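Long-range contact in cytochrome c' (Rubrivivax gelatinosus, PDB 2J8W), which carries a covalently bound, high-spin heme c without a sixth ligand and belongs to the electron-transfer cytochromes, though its exact function is not known: residues Asp87-Ala99 with Gln107-Cys119. Numbering follows the deposited sequence. Where two conformers were deposited one is given.
Sequences DKFAAAVDKLDAA and QIKAAVGETGGAC. With HEC (heme c), chain C.
The last two helices of the cytochrome c' four-helix bundle run antiparallel here, Phe-89 and Ala-118 touching at the heme end; the axes of segments 87-99 and 107-119 approach to 8.4 Å, 162° between their directions. This spacing is consistent with small residues at the interface: CB of Ala-118 lies 3.6 Å from CA of Phe-89, and CB of Ala-111 packs as closely on CA of Leu-96. Knobs-into-holes packing joins the middle, Leu-96 among Ile-108, Ala-111, Val-112 and Thr-115, and Thr-115 among Phe-89, Ala-92, Val-93 and Leu-96. Thr-115 OG1, turned back beside its own backbone N (chi1 -61°), donates a hydrogen bond to Ala-111 O (2.8 Å), on the opposite face of that carbonyl from Thr-115 N. Toward solvent, Lys-95 NZ forms a salt bridge with Glu-114 OE1 in the conformer given, its detail doubtful. Cys-119 SG is covalently bonded to heme CAB (1.9 Å), a thioether. Val-93 CG2 and heme CHC lie over opposite faces of the Phe-89 ring, both toward the rim; Phe-89 CB lies 3.4 Å from heme CMC, and CE1 4.1 Å from Thr-115 CG2. An alanine in place of Phe-89 would probably open a gap beside the heme and deprive the Thr-115 methyl of a neighbour. Helix 38-52 packs against Phe-89, Val-93 and Leu-96, helix 5-30 against Ile-108, Val-112 and Thr-115.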
loop_
_atom_site.group_PDB
_atom_site.type_symbol
_atom_site.label_atom_id
_atom_site.label_comp_id
_atom_site.label_asym_id
_atom_site.label_seq_id
_atom_site.Cartn_x
_atom_site.Cartn_y
_atom_site.Cartn_z
ATOM N N ASP A 87 5.301 -1.130 -18.561
ATOM C CA ASP A 87 6.719 -1.423 -18.639
ATOM C C ASP A 87 7.572 -0.168 -18.602
ATOM O O ASP A 87 8.651 -0.196 -18.024
ATOM C CB ASP A 87 7.022 -2.157 -19.956
ATOM C CG ASP A 87 6.546 -3.606 -19.969
ATOM O OD1 ASP A 87 6.229 -4.158 -18.893
ATOM O OD2 ASP A 87 6.545 -4.230 -21.076
ATOM N N LYS A 88 7.104 0.922 -19.185
ATOM C CA LYS A 88 7.819 2.196 -19.123
ATOM C C LYS A 88 7.891 2.673 -17.669
ATOM O O LYS A 88 8.896 3.180 -17.225
ATOM C CB LYS A 88 7.088 3.223 -19.978
ATOM C CG LYS A 88 7.771 4.578 -20.114
ATOM C CD LYS A 88 6.940 5.542 -20.951
ATOM C CE LYS A 88 7.586 6.879 -21.040
ATOM N NZ LYS A 88 8.608 6.902 -22.090
ATOM N N PHE A 89 6.793 2.538 -16.941
ATOM C CA PHE A 89 6.764 2.875 -15.517
ATOM C C PHE A 89 7.739 1.986 -14.741
ATOM O O PHE A 89 8.524 2.485 -13.918
ATOM C CB PHE A 89 5.333 2.687 -15.036
ATOM C CG PHE A 89 5.132 2.873 -13.555
ATOM C CD1 PHE A 89 5.498 4.049 -12.916
ATOM C CD2 PHE A 89 4.578 1.852 -12.801
ATOM C CE1 PHE A 89 5.292 4.204 -11.570
ATOM C CE2 PHE A 89 4.348 2.043 -11.436
ATOM C CZ PHE A 89 4.703 3.213 -10.846
ATOM N N ALA A 90 7.696 0.676 -14.947
ATOM C CA ALA A 90 8.600 -0.207 -14.202
ATOM C C ALA A 90 10.075 0.148 -14.445
ATOM O O ALA A 90 10.923 0.109 -13.527
ATOM C CB ALA A 90 8.354 -1.671 -14.558
ATOM N N ALA A 91 10.414 0.497 -15.672
ATOM C CA ALA A 91 11.790 0.872 -15.989
ATOM C C ALA A 91 12.207 2.146 -15.261
ATOM O O ALA A 91 13.331 2.235 -14.761
ATOM C CB ALA A 91 11.932 1.064 -17.514
ATOM N N ALA A 92 11.310 3.126 -15.200
ATOM C CA ALA A 92 11.577 4.379 -14.508
ATOM C C ALA A 92 11.721 4.126 -13.019
ATOM O O ALA A 92 12.599 4.694 -12.386
ATOM C CB ALA A 92 10.461 5.377 -14.800
ATOM N N VAL A 93 10.860 3.288 -12.448
ATOM C CA VAL A 93 10.938 3.001 -11.021
ATOM C C VAL A 93 12.241 2.274 -10.709
ATOM O O VAL A 93 12.834 2.490 -9.670
ATOM C CB VAL A 93 9.696 2.235 -10.537
ATOM C CG1 VAL A 93 9.930 1.657 -9.117
ATOM C CG2 VAL A 93 8.412 3.102 -10.666
ATOM N N ASP A 94 12.720 1.418 -11.601
ATOM C CA ASP A 94 14.001 0.781 -11.380
ATOM C C ASP A 94 15.095 1.838 -11.240
ATOM O O ASP A 94 15.985 1.727 -10.389
ATOM C CB ASP A 94 14.363 -0.137 -12.559
ATOM C CG ASP A 94 13.630 -1.446 -12.559
ATOM O OD1 ASP A 94 13.042 -1.809 -11.529
ATOM O OD2 ASP A 94 13.699 -2.138 -13.624
ATOM N N LYS A 95 15.088 2.815 -12.115
ATOM C CA LYS A 95 16.051 3.908 -12.016
ATOM C C LYS A 95 15.881 4.716 -10.743
ATOM O O LYS A 95 16.866 5.143 -10.146
ATOM C CB LYS A 95 15.937 4.826 -13.214
ATOM C CG LYS A 95 16.332 4.193 -14.496
ATOM C CD LYS A 95 16.266 5.245 -15.591
ATOM C CE LYS A 95 17.208 5.018 -16.733
ATOM N NZ LYS A 95 17.381 6.299 -17.468
ATOM N N LEU A 96 14.645 4.938 -10.326
ATOM C CA LEU A 96 14.390 5.637 -9.087
ATOM C C LEU A 96 14.949 4.881 -7.919
ATOM O O LEU A 96 15.596 5.443 -7.032
ATOM C CB LEU A 96 12.891 5.881 -8.891
ATOM C CG LEU A 96 12.465 6.751 -7.702
ATOM C CD1 LEU A 96 12.925 8.212 -7.863
ATOM C CD2 LEU A 96 10.938 6.654 -7.513
ATOM N N ASP A 97 14.716 3.575 -7.893
ATOM C CA ASP A 97 15.219 2.694 -6.817
ATOM C C ASP A 97 16.763 2.815 -6.755
ATOM O O ASP A 97 17.346 3.004 -5.698
ATOM C CB ASP A 97 14.709 1.241 -7.117
ATOM C CG ASP A 97 15.044 0.186 -6.063
ATOM O OD1 ASP A 97 16.206 0.032 -5.763
ATOM O OD2 ASP A 97 14.141 -0.581 -5.665
ATOM N N ALA A 98 17.423 2.717 -7.904
ATOM C CA ALA A 98 18.869 2.796 -7.955
ATOM C C ALA A 98 19.346 4.155 -7.429
ATOM O O ALA A 98 20.336 4.256 -6.690
ATOM C CB ALA A 98 19.360 2.546 -9.374
ATOM N N ALA A 99 18.640 5.202 -7.814
ATOM C CA ALA A 99 18.978 6.553 -7.384
ATOM C C ALA A 99 18.848 6.701 -5.872
ATOM O O ALA A 99 19.665 7.354 -5.231
ATOM C CB ALA A 99 18.135 7.572 -8.105
ATOM N N GLN A 107 20.676 12.316 -9.512
ATOM C CA GLN A 107 20.141 11.052 -10.028
ATOM C C GLN A 107 18.700 10.860 -9.552
ATOM O O GLN A 107 17.853 10.404 -10.319
ATOM C CB GLN A 107 20.996 9.877 -9.539
ATOM C CG GLN A 107 20.788 8.520 -10.239
ATOM C CD GLN A 107 21.654 7.398 -9.640
ATOM O OE1 GLN A 107 21.433 6.138 -9.859
ATOM N NE2 GLN A 107 22.633 7.841 -8.849
ATOM N N ILE A 108 18.413 11.211 -8.305
ATOM C CA ILE A 108 17.043 11.120 -7.799
ATOM C C ILE A 108 16.124 12.038 -8.568
ATOM O O ILE A 108 15.037 11.643 -8.996
ATOM C CB ILE A 108 16.995 11.431 -6.288
ATOM C CG1 ILE A 108 17.701 10.312 -5.489
ATOM C CG2 ILE A 108 15.558 11.617 -5.791
ATOM C CD1 ILE A 108 17.983 10.675 -4.055
ATOM N N LYS A 109 16.570 13.268 -8.750
ATOM C CA LYS A 109 15.748 14.221 -9.480
ATOM C C LYS A 109 15.462 13.770 -10.926
ATOM O O LYS A 109 14.319 13.864 -11.409
ATOM C CB LYS A 109 16.372 15.616 -9.449
ATOM C CG LYS A 109 15.533 16.672 -10.131
ATOM C CD LYS A 109 15.902 18.076 -9.729
ATOM C CE LYS A 109 14.954 19.070 -10.325
ATOM N NZ LYS A 109 15.031 20.338 -9.381
ATOM N N ALA A 110 16.483 13.243 -11.608
ATOM C CA ALA A 110 16.301 12.789 -12.978
ATOM C C ALA A 110 15.265 11.647 -12.991
ATOM O O ALA A 110 14.391 11.569 -13.838
ATOM C CB ALA A 110 17.608 12.330 -13.601
ATOM N N ALA A 111 15.384 10.739 -12.034
ATOM C CA ALA A 111 14.498 9.569 -11.966
ATOM C C ALA A 111 13.085 9.971 -11.547
ATOM O O ALA A 111 12.109 9.373 -11.992
ATOM C CB ALA A 111 15.059 8.528 -11.053
ATOM N N VAL A 112 12.948 11.001 -10.709
ATOM C CA VAL A 112 11.616 11.539 -10.396
ATOM C C VAL A 112 10.954 12.049 -11.673
ATOM O O VAL A 112 9.771 11.798 -11.931
ATOM C CB VAL A 112 11.693 12.632 -9.331
ATOM C CG1 VAL A 112 10.418 13.492 -9.289
ATOM C CG2 VAL A 112 11.985 12.033 -7.976
ATOM N N GLY A 113 11.726 12.727 -12.519
ATOM C CA GLY A 113 11.139 13.212 -13.763
ATOM C C GLY A 113 10.702 12.102 -14.688
ATOM O O GLY A 113 9.606 12.118 -15.269
ATOM N N GLU A 114 11.563 11.115 -14.820
ATOM C CA GLU A 114 11.235 9.970 -15.698
ATOM C C GLU A 114 10.017 9.224 -15.153
ATOM O O GLU A 114 9.106 8.802 -15.891
ATOM C CB GLU A 114 12.461 9.053 -15.796
ATOM C CG GLU A 114 12.396 7.989 -16.862
ATOM C CD GLU A 114 13.761 7.375 -17.215
ATOM O OE1 GLU A 114 14.740 7.556 -16.463
ATOM O OE2 GLU A 114 13.849 6.673 -18.252
ATOM N N THR A 115 9.994 9.004 -13.844
ATOM C CA THR A 115 8.890 8.267 -13.234
ATOM C C THR A 115 7.580 9.027 -13.401
ATOM O O THR A 115 6.568 8.479 -13.828
ATOM C CB THR A 115 9.186 7.961 -11.755
ATOM O OG1 THR A 115 10.353 7.159 -11.666
ATOM C CG2 THR A 115 8.051 7.191 -11.116
ATOM N N GLY A 116 7.603 10.312 -13.098
ATOM C CA GLY A 116 6.433 11.134 -13.271
ATOM C C GLY A 116 5.924 11.151 -14.699
ATOM O O GLY A 116 4.700 11.107 -14.928
ATOM N N GLY A 117 6.837 11.193 -15.667
ATOM C CA GLY A 117 6.436 11.092 -17.081
ATOM C C GLY A 117 5.721 9.786 -17.396
ATOM O O GLY A 117 4.772 9.747 -18.183
ATOM N N ALA A 118 6.125 8.719 -16.730
ATOM C CA ALA A 118 5.460 7.432 -16.943
ATOM C C ALA A 118 4.065 7.423 -16.306
ATOM O O ALA A 118 3.132 6.805 -16.844
ATOM C CB ALA A 118 6.332 6.321 -16.402
ATOM N N CYS A 119 3.898 8.057 -15.143
ATOM C CA CYS A 119 2.558 8.163 -14.558
ATOM C C CYS A 119 1.628 8.864 -15.549
ATOM O O CYS A 119 0.560 8.349 -15.881
ATOM C CB CYS A 119 2.530 8.972 -13.259
ATOM S SG CYS A 119 3.789 8.672 -12.014
HETATM FE FE HEC C . -2.112 5.874 -11.877
HETATM C CHA HEC C . -5.352 5.697 -10.755
HETATM C CHB HEC C . -1.314 7.862 -9.271
HETATM C CHC HEC C . 1.237 5.404 -12.518
HETATM C CHD HEC C . -2.878 3.744 -14.436
HETATM N NA HEC C . -3.136 6.602 -10.310
HETATM C C1A HEC C . -4.487 6.483 -10.029
HETATM C C2A HEC C . -4.831 7.277 -8.879
HETATM C C3A HEC C . -3.704 7.883 -8.464
HETATM C C4A HEC C . -2.633 7.453 -9.344
HETATM C CMA HEC C . -3.501 8.803 -7.259
HETATM C CAA HEC C . -6.227 7.404 -8.277
HETATM C CBA HEC C . -6.501 6.322 -7.262
HETATM C CGA HEC C . -7.875 6.626 -6.588
HETATM O O1A HEC C . -8.468 7.740 -6.738
HETATM O O2A HEC C . -8.486 5.778 -5.868
HETATM N NB HEC C . -0.335 6.465 -11.021
HETATM C C1B HEC C . -0.279 7.410 -10.046
HETATM C C2B HEC C . 1.098 7.809 -9.884
HETATM C C3B HEC C . 1.819 7.114 -10.773
HETATM C C4B HEC C . 0.925 6.248 -11.503
HETATM C CMB HEC C . 1.629 8.870 -8.907
HETATM C CAB HEC C . 3.322 7.144 -10.998
HETATM C CBB HEC C . 4.209 7.142 -9.880
HETATM N NC HEC C . -1.058 4.779 -13.145
HETATM C C1C HEC C . 0.320 4.748 -13.312
HETATM C C2C HEC C . 0.701 3.978 -14.470
HETATM C C3C HEC C . -0.448 3.497 -15.007
HETATM C C4C HEC C . -1.560 4.014 -14.215
HETATM C CMC HEC C . 2.142 3.740 -14.921
HETATM C CAC HEC C . -0.626 2.583 -16.261
HETATM C CBC HEC C . 0.417 1.781 -16.694
HETATM N ND HEC C . -3.809 4.883 -12.480
HETATM C C1D HEC C . -3.905 4.097 -13.630
HETATM C C2D HEC C . -5.281 3.698 -13.822
HETATM C C3D HEC C . -6.020 4.270 -12.709
HETATM C C4D HEC C . -5.057 4.998 -11.893
HETATM C CMD HEC C . -5.831 2.856 -14.954
HETATM C CAD HEC C . -7.479 4.099 -12.397
HETATM C CBD HEC C . -7.642 2.909 -11.436
HETATM C CGD HEC C . -9.121 2.664 -11.169
HETATM O O1D HEC C . -9.534 1.483 -11.233
HETATM O O2D HEC C . -9.879 3.644 -10.836
HETATM O O HOH W 1 10.947 6.624 -19.652
HETATM O O HOH W 2 19.099 6.073 -11.472
#